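Local coordinates for protein Per a 4 allergen (Periplaneta americana, PDB 3EBW) that is a major cockroach allergen recognised by IgE and, as a lipocalin-like beta barrel, probably carries a small hydrophobic ligand, at residues M15-R27 against E40-I52. Residues are numbered along the deposited sequence; the frame is centred on the assembly and turned at random.
Sequences MTKYVGTWYELFR and EYDKYTLDENGVI
Y18 turns the edge of its phenol ring, CD2 and CE2, onto one face of Y44, an edge-to-face pair with centroids 5.0 Å apart and planes at 78°. With chi1 at -158°, the Y18 ring extends away from its own backbone N and lies against W22; there the indole NE1 sits over the phenol's centre while donating in its own ring plane to Y18 O, 3.0 Å away. An indole suits this place because it offers a broad face to Y18 and an in-plane N-H to Y18 O. W22 CD1 also meets Y44, and M15, present as selenomethionine, has a chain bent at chi2 and chi3 that brings CE to Y44 CE1 at 3.8 Å. The Y18 hydroxyl bonds to S106.

The strands carrying W22 and Y44, 20-27 and 40-46, run antiparallel, with G20–Y44 and W22–D42 as hydrogen-bonded pairs. At G20 a CB would jam against the carbonyl O of V19. On the other face T21 CG2 rests over the Y41 ring, and Y23 lies alongside Y41, pointing the same way. Farther along, R27 probably offsets the like charges of E24 and E40, though the detailed geometry is doubtful; its NH2 bonds to F36 O. The glycine–x–tryptophan of the first strand beside its antiparallel partner is the hallmark of the lipocalin barrel.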
loop_
_atom_site.group_PDB
_atom_site.type_symbol
_atom_site.label_atom_id
_atom_site.label_comp_id
_atom_site.label_asym_id
_atom_site.label_seq_id
_atom_site.Cartn_x
_atom_site.Cartn_y
_atom_site.Cartn_z
HETATM N N MSE A 15 -24.659 -11.490 -11.207
HETATM C CA MSE A 15 -24.330 -10.111 -11.538
HETATM C C MSE A 15 -25.543 -9.247 -11.777
HETATM O O MSE A 15 -25.434 -8.047 -11.927
HETATM C CB MSE A 15 -23.386 -10.051 -12.741
HETATM C CG MSE A 15 -21.981 -10.545 -12.415
HETATM SE SE MSE A 15 -21.189 -9.642 -10.856
HETATM C CE MSE A 15 -20.443 -8.136 -11.819
ATOM N N THR A 16 -26.712 -9.852 -11.796
ATOM C CA THR A 16 -27.911 -9.080 -11.997
ATOM C C THR A 16 -28.289 -8.515 -10.643
ATOM O O THR A 16 -28.817 -7.419 -10.556
ATOM C CB THR A 16 -29.030 -9.957 -12.543
ATOM O OG1 THR A 16 -28.498 -10.787 -13.581
ATOM C CG2 THR A 16 -30.132 -9.098 -13.132
ATOM N N LYS A 17 -28.005 -9.270 -9.587
ATOM C CA LYS A 17 -28.295 -8.827 -8.226
ATOM C C LYS A 17 -27.190 -7.890 -7.735
ATOM O O LYS A 17 -27.263 -7.347 -6.632
ATOM C CB LYS A 17 -28.381 -10.026 -7.281
ATOM C CG LYS A 17 -29.662 -10.839 -7.363
ATOM C CD LYS A 17 -29.612 -11.970 -6.342
ATOM C CE LYS A 17 -30.881 -12.787 -6.296
ATOM N NZ LYS A 17 -30.648 -14.000 -5.467
ATOM N N TYR A 18 -26.163 -7.716 -8.560
ATOM C CA TYR A 18 -25.034 -6.867 -8.219
ATOM C C TYR A 18 -25.254 -5.478 -8.776
ATOM O O TYR A 18 -24.427 -4.593 -8.607
ATOM C CB TYR A 18 -23.754 -7.444 -8.809
ATOM C CG TYR A 18 -22.521 -6.956 -8.096
ATOM C CD1 TYR A 18 -22.204 -7.421 -6.822
ATOM C CD2 TYR A 18 -21.692 -5.998 -8.676
ATOM C CE1 TYR A 18 -21.102 -6.945 -6.145
ATOM C CE2 TYR A 18 -20.594 -5.518 -8.011
ATOM C CZ TYR A 18 -20.297 -5.989 -6.740
ATOM O OH TYR A 18 -19.215 -5.472 -6.055
ATOM N N VAL A 19 -26.367 -5.304 -9.474
ATOM C CA VAL A 19 -26.707 -4.020 -10.057
ATOM C C VAL A 19 -26.628 -2.943 -8.981
ATOM O O VAL A 19 -26.750 -3.236 -7.793
ATOM C CB VAL A 19 -28.135 -4.068 -10.686
ATOM C CG1 VAL A 19 -28.849 -2.730 -10.519
ATOM C CG2 VAL A 19 -28.029 -4.413 -12.178
ATOM N N GLY A 20 -26.401 -1.703 -9.396
ATOM C CA GLY A 20 -26.324 -0.629 -8.427
ATOM C C GLY A 20 -24.999 0.119 -8.301
ATOM O O GLY A 20 -24.123 0.039 -9.168
ATOM N N THR A 21 -24.871 0.865 -7.202
ATOM C CA THR A 21 -23.688 1.674 -6.929
ATOM C C THR A 21 -22.921 1.175 -5.728
ATOM O O THR A 21 -23.411 1.213 -4.600
ATOM C CB THR A 21 -24.070 3.137 -6.690
ATOM O OG1 THR A 21 -24.622 3.675 -7.897
ATOM C CG2 THR A 21 -22.849 3.957 -6.292
ATOM N N TRP A 22 -21.708 0.701 -5.987
ATOM C CA TRP A 22 -20.865 0.200 -4.926
ATOM C C TRP A 22 -19.698 1.149 -4.644
ATOM O O TRP A 22 -18.885 1.430 -5.521
ATOM C CB TRP A 22 -20.327 -1.178 -5.292
ATOM C CG TRP A 22 -21.350 -2.244 -5.365
ATOM C CD1 TRP A 22 -22.046 -2.639 -6.472
ATOM C CD2 TRP A 22 -21.831 -3.051 -4.279
ATOM N NE1 TRP A 22 -22.927 -3.641 -6.144
ATOM C CE2 TRP A 22 -22.818 -3.914 -4.807
ATOM C CE3 TRP A 22 -21.524 -3.131 -2.911
ATOM C CZ2 TRP A 22 -23.505 -4.836 -4.020
ATOM C CZ3 TRP A 22 -22.213 -4.054 -2.124
ATOM C CH2 TRP A 22 -23.191 -4.894 -2.685
ATOM N N TYR A 23 -19.629 1.655 -3.420
ATOM C CA TYR A 23 -18.532 2.537 -3.045
ATOM C C TYR A 23 -17.340 1.700 -2.568
ATOM O O TYR A 23 -17.497 0.738 -1.811
ATOM C CB TYR A 23 -18.963 3.509 -1.932
ATOM C CG TYR A 23 -20.057 4.469 -2.349
ATOM C CD1 TYR A 23 -19.861 5.388 -3.374
ATOM C CD2 TYR A 23 -21.312 4.418 -1.748
ATOM C CE1 TYR A 23 -20.898 6.219 -3.788
ATOM C CE2 TYR A 23 -22.349 5.247 -2.160
ATOM C CZ TYR A 23 -22.138 6.131 -3.170
ATOM O OH TYR A 23 -23.187 6.908 -3.571
ATOM N N GLU A 24 -16.151 2.058 -3.030
ATOM C CA GLU A 24 -14.953 1.332 -2.630
ATOM C C GLU A 24 -14.501 1.869 -1.270
ATOM O O GLU A 24 -13.995 2.972 -1.182
ATOM C CB GLU A 24 -13.862 1.515 -3.685
ATOM C CG GLU A 24 -12.560 0.831 -3.364
ATOM C CD GLU A 24 -11.687 0.661 -4.597
ATOM O OE1 GLU A 24 -10.480 0.392 -4.442
ATOM O OE2 GLU A 24 -12.213 0.792 -5.728
ATOM N N LEU A 25 -14.706 1.097 -0.210
ATOM C CA LEU A 25 -14.340 1.561 1.118
ATOM C C LEU A 25 -12.947 1.198 1.604
ATOM O O LEU A 25 -12.368 1.927 2.403
ATOM C CB LEU A 25 -15.383 1.107 2.119
ATOM C CG LEU A 25 -16.784 1.568 1.721
ATOM C CD1 LEU A 25 -17.765 1.307 2.886
ATOM C CD2 LEU A 25 -16.750 3.044 1.315
ATOM N N PHE A 26 -12.417 0.067 1.151
ATOM C CA PHE A 26 -11.064 -0.333 1.508
ATOM C C PHE A 26 -10.498 -0.987 0.271
ATOM O O PHE A 26 -11.256 -1.457 -0.569
ATOM C CB PHE A 26 -11.061 -1.328 2.655
ATOM C CG PHE A 26 -11.707 -0.817 3.882
ATOM C CD1 PHE A 26 -13.079 -0.702 3.952
ATOM C CD2 PHE A 26 -10.946 -0.440 4.971
ATOM C CE1 PHE A 26 -13.689 -0.215 5.101
ATOM C CE2 PHE A 26 -11.541 0.045 6.119
ATOM C CZ PHE A 26 -12.910 0.161 6.191
ATOM N N ARG A 27 -9.178 -1.018 0.153
ATOM C CA ARG A 27 -8.547 -1.625 -1.007
ATOM C C ARG A 27 -7.118 -1.998 -0.677
ATOM O O ARG A 27 -6.506 -1.409 0.212
ATOM C CB ARG A 27 -8.509 -0.645 -2.179
ATOM C CG ARG A 27 -7.540 0.511 -1.944
ATOM C CD ARG A 27 -7.202 1.297 -3.191
ATOM N NE ARG A 27 -7.998 2.517 -3.312
ATOM C CZ ARG A 27 -7.489 3.735 -3.489
ATOM N NH1 ARG A 27 -6.176 3.917 -3.566
ATOM N NH2 ARG A 27 -8.297 4.778 -3.582
ATOM N N GLU A 40 -14.542 7.114 -5.019
ATOM C CA GLU A 40 -14.291 5.955 -5.851
ATOM C C GLU A 40 -15.408 4.913 -5.730
ATOM O O GLU A 40 -15.535 4.223 -4.719
ATOM C CB GLU A 40 -12.956 5.328 -5.477
ATOM C CG GLU A 40 -12.321 4.576 -6.605
ATOM C CD GLU A 40 -11.275 3.648 -6.095
ATOM O OE1 GLU A 40 -11.342 3.383 -4.890
ATOM O OE2 GLU A 40 -10.415 3.179 -6.866
ATOM N N TYR A 41 -16.211 4.802 -6.782
ATOM C CA TYR A 41 -17.304 3.852 -6.800
ATOM C C TYR A 41 -17.516 3.284 -8.197
ATOM O O TYR A 41 -17.116 3.876 -9.187
ATOM C CB TYR A 41 -18.582 4.533 -6.305
ATOM C CG TYR A 41 -19.101 5.604 -7.231
ATOM C CD1 TYR A 41 -19.311 6.905 -6.784
ATOM C CD2 TYR A 41 -19.376 5.316 -8.559
ATOM C CE1 TYR A 41 -19.778 7.882 -7.647
ATOM C CE2 TYR A 41 -19.830 6.273 -9.419
ATOM C CZ TYR A 41 -20.028 7.550 -8.963
ATOM O OH TYR A 41 -20.476 8.479 -9.854
ATOM N N ASP A 42 -18.121 2.111 -8.268
ATOM C CA ASP A 42 -18.444 1.490 -9.552
ATOM C C ASP A 42 -19.977 1.405 -9.590
ATOM O O ASP A 42 -20.614 1.115 -8.567
ATOM C CB ASP A 42 -17.814 0.094 -9.656
ATOM C CG ASP A 42 -16.317 0.139 -9.928
ATOM O OD1 ASP A 42 -15.911 0.085 -11.105
ATOM O OD2 ASP A 42 -15.540 0.235 -8.963
ATOM N N LYS A 43 -20.568 1.708 -10.741
ATOM C CA LYS A 43 -22.023 1.641 -10.880
ATOM C C LYS A 43 -22.386 0.603 -11.911
ATOM O O LYS A 43 -21.866 0.636 -13.040
ATOM C CB LYS A 43 -22.620 2.976 -11.313
ATOM C CG LYS A 43 -24.072 2.853 -11.728
ATOM C CD LYS A 43 -24.951 3.942 -11.120
ATOM C CE LYS A 43 -24.783 5.295 -11.808
ATOM N NZ LYS A 43 -25.480 6.389 -11.052
ATOM N N TYR A 44 -23.257 -0.329 -11.511
ATOM C CA TYR A 44 -23.722 -1.397 -12.401
ATOM C C TYR A 44 -25.171 -1.138 -12.805
ATOM O O TYR A 44 -26.056 -0.916 -11.977
ATOM C CB TYR A 44 -23.564 -2.760 -11.742
ATOM C CG TYR A 44 -22.129 -3.177 -11.638
ATOM C CD1 TYR A 44 -21.545 -4.002 -12.595
ATOM C CD2 TYR A 44 -21.349 -2.776 -10.550
ATOM C CE1 TYR A 44 -20.213 -4.433 -12.460
ATOM C CE2 TYR A 44 -20.036 -3.199 -10.408
ATOM C CZ TYR A 44 -19.481 -4.028 -11.357
ATOM O OH TYR A 44 -18.222 -4.506 -11.161
ATOM N N THR A 45 -25.371 -1.168 -14.112
ATOM C CA THR A 45 -26.643 -0.881 -14.735
ATOM C C THR A 45 -26.990 -1.960 -15.736
ATOM O O THR A 45 -26.145 -2.372 -16.541
ATOM C CB THR A 45 -26.515 0.449 -15.452
ATOM O OG1 THR A 45 -26.454 1.486 -14.467
ATOM C CG2 THR A 45 -27.631 0.666 -16.436
ATOM N N LEU A 46 -28.234 -2.429 -15.670
ATOM C CA LEU A 46 -28.731 -3.455 -16.583
ATOM C C LEU A 46 -29.534 -2.825 -17.731
ATOM O O LEU A 46 -30.624 -2.314 -17.520
ATOM C CB LEU A 46 -29.611 -4.439 -15.814
ATOM C CG LEU A 46 -30.533 -5.308 -16.672
ATOM C CD1 LEU A 46 -29.752 -6.226 -17.632
ATOM C CD2 LEU A 46 -31.401 -6.115 -15.727
ATOM N N ASP A 47 -28.990 -2.843 -18.940
ATOM C CA ASP A 47 -29.693 -2.297 -20.102
ATOM C C ASP A 47 -30.818 -3.222 -20.557
ATOM O O ASP A 47 -30.882 -4.394 -20.155
ATOM C CB ASP A 47 -28.723 -2.109 -21.256
ATOM C CG ASP A 47 -27.466 -1.398 -20.835
ATOM O OD1 ASP A 47 -27.538 -0.610 -19.862
ATOM O OD2 ASP A 47 -26.422 -1.619 -21.489
ATOM N N GLU A 48 -31.702 -2.723 -21.416
ATOM C CA GLU A 48 -32.814 -3.550 -21.869
ATOM C C GLU A 48 -32.490 -4.641 -22.886
ATOM O O GLU A 48 -33.327 -5.498 -23.167
ATOM C CB GLU A 48 -33.945 -2.671 -22.382
ATOM C CG GLU A 48 -34.984 -2.420 -21.319
ATOM C CD GLU A 48 -36.103 -1.541 -21.807
ATOM O OE1 GLU A 48 -36.734 -1.911 -22.825
ATOM O OE2 GLU A 48 -36.345 -0.482 -21.176
ATOM N N ASN A 49 -31.278 -4.619 -23.430
ATOM C CA ASN A 49 -30.869 -5.634 -24.383
ATOM C C ASN A 49 -30.092 -6.706 -23.601
ATOM O O ASN A 49 -29.316 -7.506 -24.161
ATOM C CB ASN A 49 -30.013 -4.995 -25.459
ATOM C CG ASN A 49 -28.818 -4.305 -24.891
ATOM O OD1 ASN A 49 -28.859 -3.835 -23.750
ATOM N ND2 ASN A 49 -27.741 -4.231 -25.666
ATOM N N GLY A 50 -30.317 -6.690 -22.287
ATOM C CA GLY A 50 -29.717 -7.649 -21.386
ATOM C C GLY A 50 -28.317 -7.366 -20.897
ATOM O O GLY A 50 -27.890 -7.952 -19.913
ATOM N N VAL A 51 -27.603 -6.478 -21.575
ATOM C CA VAL A 51 -26.236 -6.155 -21.189
ATOM C C VAL A 51 -26.095 -5.491 -19.835
ATOM O O VAL A 51 -26.822 -4.559 -19.526
ATOM C CB VAL A 51 -25.551 -5.212 -22.202
ATOM C CG1 VAL A 51 -24.160 -4.871 -21.708
ATOM C CG2 VAL A 51 -25.466 -5.877 -23.577
ATOM N N ILE A 52 -25.172 -5.989 -19.018
ATOM C CA ILE A 52 -24.924 -5.350 -17.735
ATOM C C ILE A 52 -23.790 -4.367 -17.995
ATOM O O ILE A 52 -22.701 -4.714 -18.474
ATOM C CB ILE A 52 -24.508 -6.318 -16.641
ATOM C CG1 ILE A 52 -25.676 -7.247 -16.312
ATOM C CG2 ILE A 52 -24.089 -5.524 -15.399
ATOM C CD1 ILE A 52 -25.461 -8.031 -15.064
#